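Local coordinates for protein transcriptional repressor (Vibrio fischeri, PDB 3KV1) that probably acts as a DNA-binding transcriptional repressor of the SorC family, with this domain likely binding a sugar effector, at residues Y48-G62 with S144-I156. Numbering follows the deposited sequence.
Sequences YLNNNLQEGMAVAVG and SQARKAEFALVGI
Strands 58-61 and 151-158 are parallel neighbours in the central sheet, and the F151 ring packs against the C-terminal end of helix 34-52. F151 N hydrogen-bonds to A58 O, A60 N to F151 O at 2.9 Å, L153 N to A60 O at 2.8 Å, and G62 N to L153 O. Just before this ladder, the E150 side chain takes over: its OE2 accepts a hydrogen bond from A58 N at 2.8 Å, met from above the carboxylate plane. The E150 chain bends at chi2 (87°), bringing the carboxylate against CB and CG of M57.

The F151 ring lies on the face that also carries V59 and L153. Y48 OH meets its edge in plane, 3.5 Å from F151 CE2. L53 CD1 sits 3.6 Å from F151 CE1, and the selenium of M57, a selenomethionine, adds a Met-aromatic contact at the edge. V61, on the same face, touches helix 100-111. On the other face, A60 CB meets A146 CB of helix 137-147 at 4.1 Å and also touches A149 and A152. Strand 83-86 pairs with the far side of strand 58-61. Parallel strands with helices on both faces are characteristic of a Rossmann-like alpha/beta fold, consistent with the putative sugar-binding domain of SorC regulators.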
loop_
_atom_site.group_PDB
_atom_site.type_symbol
_atom_site.label_atom_id
_atom_site.label_comp_id
_atom_site.label_asym_id
_atom_site.label_seq_id
_atom_site.Cartn_x
_atom_site.Cartn_y
_atom_site.Cartn_z
ATOM N N TYR A 48 9.175 24.266 5.387
ATOM C CA TYR A 48 8.287 24.792 4.350
ATOM C C TYR A 48 6.926 24.061 4.421
ATOM O O TYR A 48 5.873 24.700 4.410
ATOM C CB TYR A 48 8.937 24.680 2.947
ATOM C CG TYR A 48 7.948 24.878 1.803
ATOM C CD1 TYR A 48 7.660 26.148 1.320
ATOM C CD2 TYR A 48 7.310 23.788 1.229
ATOM C CE1 TYR A 48 6.734 26.315 0.271
ATOM C CE2 TYR A 48 6.413 23.942 0.191
ATOM C CZ TYR A 48 6.120 25.203 -0.264
ATOM O OH TYR A 48 5.192 25.324 -1.286
ATOM N N LEU A 49 6.939 22.734 4.485
ATOM C CA LEU A 49 5.673 21.998 4.585
ATOM C C LEU A 49 4.945 22.286 5.891
ATOM O O LEU A 49 3.708 22.435 5.921
ATOM C CB LEU A 49 5.895 20.502 4.471
ATOM C CG LEU A 49 6.307 20.022 3.075
ATOM C CD1 LEU A 49 6.537 18.511 3.143
ATOM C CD2 LEU A 49 5.207 20.335 2.055
ATOM N N ASN A 50 5.703 22.397 6.972
ATOM C CA ASN A 50 5.077 22.724 8.262
ATOM C C ASN A 50 4.231 23.991 8.179
ATOM O O ASN A 50 3.115 24.053 8.724
ATOM C CB ASN A 50 6.170 22.918 9.333
ATOM C CG ASN A 50 5.598 23.171 10.714
ATOM O OD1 ASN A 50 4.617 22.553 11.119
ATOM N ND2 ASN A 50 6.237 24.075 11.460
ATOM N N ASN A 51 4.769 25.017 7.519
ATOM C CA ASN A 51 4.064 26.293 7.405
ATOM C C ASN A 51 2.975 26.309 6.336
ATOM O O ASN A 51 2.006 27.048 6.453
ATOM C CB ASN A 51 5.051 27.407 7.092
ATOM C CG ASN A 51 6.019 27.676 8.226
ATOM O OD1 ASN A 51 5.655 27.633 9.389
ATOM N ND2 ASN A 51 7.257 27.983 7.879
ATOM N N ASN A 52 3.116 25.507 5.285
ATOM C CA ASN A 52 2.220 25.696 4.127
ATOM C C ASN A 52 1.162 24.637 3.899
ATOM O O ASN A 52 0.151 24.901 3.236
ATOM C CB ASN A 52 3.041 25.886 2.842
ATOM C CG ASN A 52 3.756 27.219 2.819
ATOM O OD1 ASN A 52 3.173 28.215 2.424
ATOM N ND2 ASN A 52 5.005 27.251 3.285
ATOM N N LEU A 53 1.377 23.443 4.441
ATOM C CA LEU A 53 0.476 22.324 4.162
ATOM C C LEU A 53 -0.727 22.383 5.112
ATOM O O LEU A 53 -0.630 22.024 6.275
ATOM C CB LEU A 53 1.249 20.998 4.313
ATOM C CG LEU A 53 0.440 19.726 4.115
ATOM C CD1 LEU A 53 -0.204 19.712 2.730
ATOM C CD2 LEU A 53 1.375 18.507 4.302
ATOM N N GLN A 54 -1.876 22.845 4.625
ATOM C CA GLN A 54 -3.036 23.014 5.508
ATOM C C GLN A 54 -3.835 21.721 5.684
ATOM O O GLN A 54 -3.779 20.836 4.831
ATOM C CB GLN A 54 -3.972 24.101 4.951
ATOM C CG GLN A 54 -3.286 25.477 4.735
ATOM C CD GLN A 54 -2.633 25.985 6.018
ATOM O OE1 GLN A 54 -3.320 26.275 6.997
ATOM N NE2 GLN A 54 -1.307 26.072 6.024
ATOM N N GLU A 55 -4.577 21.629 6.783
ATOM C CA GLU A 55 -5.550 20.546 6.957
ATOM C C GLU A 55 -6.385 20.425 5.689
ATOM O O GLU A 55 -6.818 21.433 5.117
ATOM C CB GLU A 55 -6.464 20.836 8.152
ATOM C CG GLU A 55 -7.200 22.161 8.047
ATOM C CD GLU A 55 -8.384 22.251 8.997
ATOM O OE1 GLU A 55 -8.414 21.481 9.980
ATOM O OE2 GLU A 55 -9.283 23.088 8.756
ATOM N N GLY A 56 -6.602 19.196 5.230
ATOM C CA GLY A 56 -7.427 18.977 4.053
ATOM C C GLY A 56 -6.698 19.053 2.712
ATOM O O GLY A 56 -7.282 18.763 1.662
HETATM N N MSE A 57 -5.434 19.482 2.722
HETATM C CA MSE A 57 -4.629 19.505 1.502
HETATM C C MSE A 57 -3.882 18.188 1.390
HETATM O O MSE A 57 -3.806 17.404 2.354
HETATM C CB MSE A 57 -3.640 20.672 1.509
HETATM C CG MSE A 57 -4.358 22.012 1.594
HETATM SE SE MSE A 57 -3.102 23.480 1.316
HETATM C CE MSE A 57 -4.389 24.932 1.263
ATOM N N ALA A 58 -3.350 17.964 0.212
ATOM C CA ALA A 58 -2.687 16.712 -0.121
ATOM C C ALA A 58 -1.339 16.963 -0.766
ATOM O O ALA A 58 -1.124 18.001 -1.416
ATOM C CB ALA A 58 -3.558 15.928 -1.072
ATOM N N VAL A 59 -0.457 15.979 -0.621
ATOM C CA VAL A 59 0.880 16.000 -1.247
ATOM C C VAL A 59 1.044 14.731 -2.095
ATOM O O VAL A 59 0.802 13.603 -1.584
ATOM C CB VAL A 59 2.026 16.029 -0.161
ATOM C CG1 VAL A 59 3.381 16.191 -0.846
ATOM C CG2 VAL A 59 1.775 17.150 0.893
ATOM N N ALA A 60 1.384 14.886 -3.386
ATOM C CA ALA A 60 1.733 13.756 -4.248
ATOM C C ALA A 60 3.194 13.469 -3.976
ATOM O O ALA A 60 4.004 14.351 -4.226
ATOM C CB ALA A 60 1.570 14.129 -5.713
ATOM N N VAL A 61 3.530 12.236 -3.582
ATOM C CA VAL A 61 4.857 11.950 -3.036
ATOM C C VAL A 61 5.609 10.962 -3.944
ATOM O O VAL A 61 5.073 9.915 -4.305
ATOM C CB VAL A 61 4.701 11.356 -1.623
ATOM C CG1 VAL A 61 6.062 10.889 -1.056
ATOM C CG2 VAL A 61 4.026 12.386 -0.647
ATOM N N GLY A 62 6.833 11.319 -4.348
ATOM C CA GLY A 62 7.648 10.407 -5.154
ATOM C C GLY A 62 8.539 9.538 -4.282
ATOM O O GLY A 62 8.345 9.433 -3.079
ATOM N N SER A 144 -5.673 9.938 -9.767
ATOM C CA SER A 144 -6.465 11.164 -9.843
ATOM C C SER A 144 -6.340 11.992 -8.568
ATOM O O SER A 144 -6.248 13.218 -8.634
ATOM C CB SER A 144 -7.935 10.888 -10.172
ATOM O OG SER A 144 -8.090 10.627 -11.551
ATOM N N GLN A 145 -6.311 11.332 -7.416
ATOM C CA GLN A 145 -6.083 12.057 -6.163
ATOM C C GLN A 145 -4.697 12.733 -6.158
ATOM O O GLN A 145 -4.521 13.866 -5.685
ATOM C CB GLN A 145 -6.226 11.144 -4.936
ATOM C CG GLN A 145 -7.671 10.658 -4.710
ATOM C CD GLN A 145 -8.687 11.796 -4.793
ATOM O OE1 GLN A 145 -9.592 11.781 -5.642
ATOM N NE2 GLN A 145 -8.534 12.799 -3.920
ATOM N N ALA A 146 -3.705 12.056 -6.710
ATOM C CA ALA A 146 -2.369 12.625 -6.662
ATOM C C ALA A 146 -2.311 13.805 -7.629
ATOM O O ALA A 146 -1.663 14.802 -7.362
ATOM C CB ALA A 146 -1.305 11.558 -7.015
ATOM N N ARG A 147 -3.037 13.710 -8.744
ATOM C CA ARG A 147 -2.991 14.724 -9.804
ATOM C C ARG A 147 -3.609 16.006 -9.281
ATOM O O ARG A 147 -3.235 17.118 -9.679
ATOM C CB ARG A 147 -3.840 14.183 -10.969
ATOM C CG ARG A 147 -3.706 14.828 -12.303
ATOM C CD ARG A 147 -4.442 13.953 -13.344
ATOM N NE ARG A 147 -3.694 12.723 -13.637
ATOM C CZ ARG A 147 -4.215 11.493 -13.602
ATOM N NH1 ARG A 147 -5.487 11.320 -13.260
ATOM N NH2 ARG A 147 -3.463 10.437 -13.909
ATOM N N LYS A 148 -4.559 15.836 -8.369
ATOM C CA LYS A 148 -5.316 16.938 -7.816
ATOM C C LYS A 148 -4.694 17.477 -6.522
ATOM O O LYS A 148 -5.320 18.243 -5.800
ATOM C CB LYS A 148 -6.776 16.459 -7.564
ATOM C CG LYS A 148 -7.704 17.501 -6.962
ATOM C CD LYS A 148 -9.074 16.927 -6.552
ATOM C CE LYS A 148 -9.901 17.949 -5.728
ATOM N NZ LYS A 148 -10.536 19.041 -6.596
ATOM N N ALA A 149 -3.457 17.075 -6.194
ATOM C CA ALA A 149 -2.835 17.548 -4.964
ATOM C C ALA A 149 -2.362 18.995 -5.091
ATOM O O ALA A 149 -1.968 19.450 -6.163
ATOM C CB ALA A 149 -1.616 16.653 -4.607
ATOM N N GLU A 150 -2.350 19.683 -3.960
ATOM C CA GLU A 150 -1.804 21.029 -3.864
ATOM C C GLU A 150 -0.263 21.049 -3.989
ATOM O O GLU A 150 0.293 22.010 -4.462
ATOM C CB GLU A 150 -2.184 21.636 -2.492
ATOM C CG GLU A 150 -3.697 22.039 -2.328
ATOM C CD GLU A 150 -4.593 20.907 -1.839
ATOM O OE1 GLU A 150 -5.735 21.205 -1.422
ATOM O OE2 GLU A 150 -4.167 19.727 -1.826
ATOM N N PHE A 151 0.401 20.007 -3.486
ATOM C CA PHE A 151 1.868 19.910 -3.493
ATOM C C PHE A 151 2.318 18.615 -4.126
ATOM O O PHE A 151 1.570 17.641 -4.108
ATOM C CB PHE A 151 2.423 19.867 -2.060
ATOM C CG PHE A 151 2.049 21.069 -1.230
ATOM C CD1 PHE A 151 0.805 21.112 -0.562
ATOM C CD2 PHE A 151 2.947 22.127 -1.095
ATOM C CE1 PHE A 151 0.449 22.215 0.194
ATOM C CE2 PHE A 151 2.592 23.253 -0.328
ATOM C CZ PHE A 151 1.340 23.276 0.319
ATOM N N ALA A 152 3.578 18.591 -4.603
ATOM C CA ALA A 152 4.243 17.325 -4.911
ATOM C C ALA A 152 5.596 17.381 -4.236
ATOM O O ALA A 152 6.203 18.456 -4.148
ATOM C CB ALA A 152 4.397 17.115 -6.455
ATOM N N LEU A 153 6.064 16.252 -3.726
ATOM C CA LEU A 153 7.364 16.223 -3.081
ATOM C C LEU A 153 8.184 15.201 -3.879
ATOM O O LEU A 153 7.901 14.008 -3.861
ATOM C CB LEU A 153 7.154 15.824 -1.616
ATOM C CG LEU A 153 8.402 15.672 -0.774
ATOM C CD1 LEU A 153 9.053 17.066 -0.622
ATOM C CD2 LEU A 153 7.947 15.126 0.570
ATOM N N VAL A 154 9.148 15.677 -4.657
ATOM C CA VAL A 154 9.847 14.757 -5.548
ATOM C C VAL A 154 11.347 14.997 -5.521
ATOM O O VAL A 154 11.809 16.121 -5.252
ATOM C CB VAL A 154 9.333 14.933 -6.992
ATOM C CG1 VAL A 154 7.896 14.384 -7.146
ATOM C CG2 VAL A 154 9.419 16.435 -7.424
ATOM N N GLY A 155 12.111 13.958 -5.815
ATOM C CA GLY A 155 13.552 14.125 -5.918
ATOM C C GLY A 155 13.904 14.227 -7.383
ATOM O O GLY A 155 13.130 13.782 -8.241
ATOM N N ILE A 156 15.063 14.814 -7.700
ATOM C CA ILE A 156 15.533 14.809 -9.086
ATOM C C ILE A 156 16.681 13.806 -9.114
ATOM O O ILE A 156 17.688 13.991 -8.411
ATOM C CB ILE A 156 16.070 16.185 -9.511
ATOM C CG1 ILE A 156 14.983 17.254 -9.322
ATOM C CG2 ILE A 156 16.605 16.125 -10.991
ATOM C CD1 ILE A 156 15.510 18.719 -9.444
#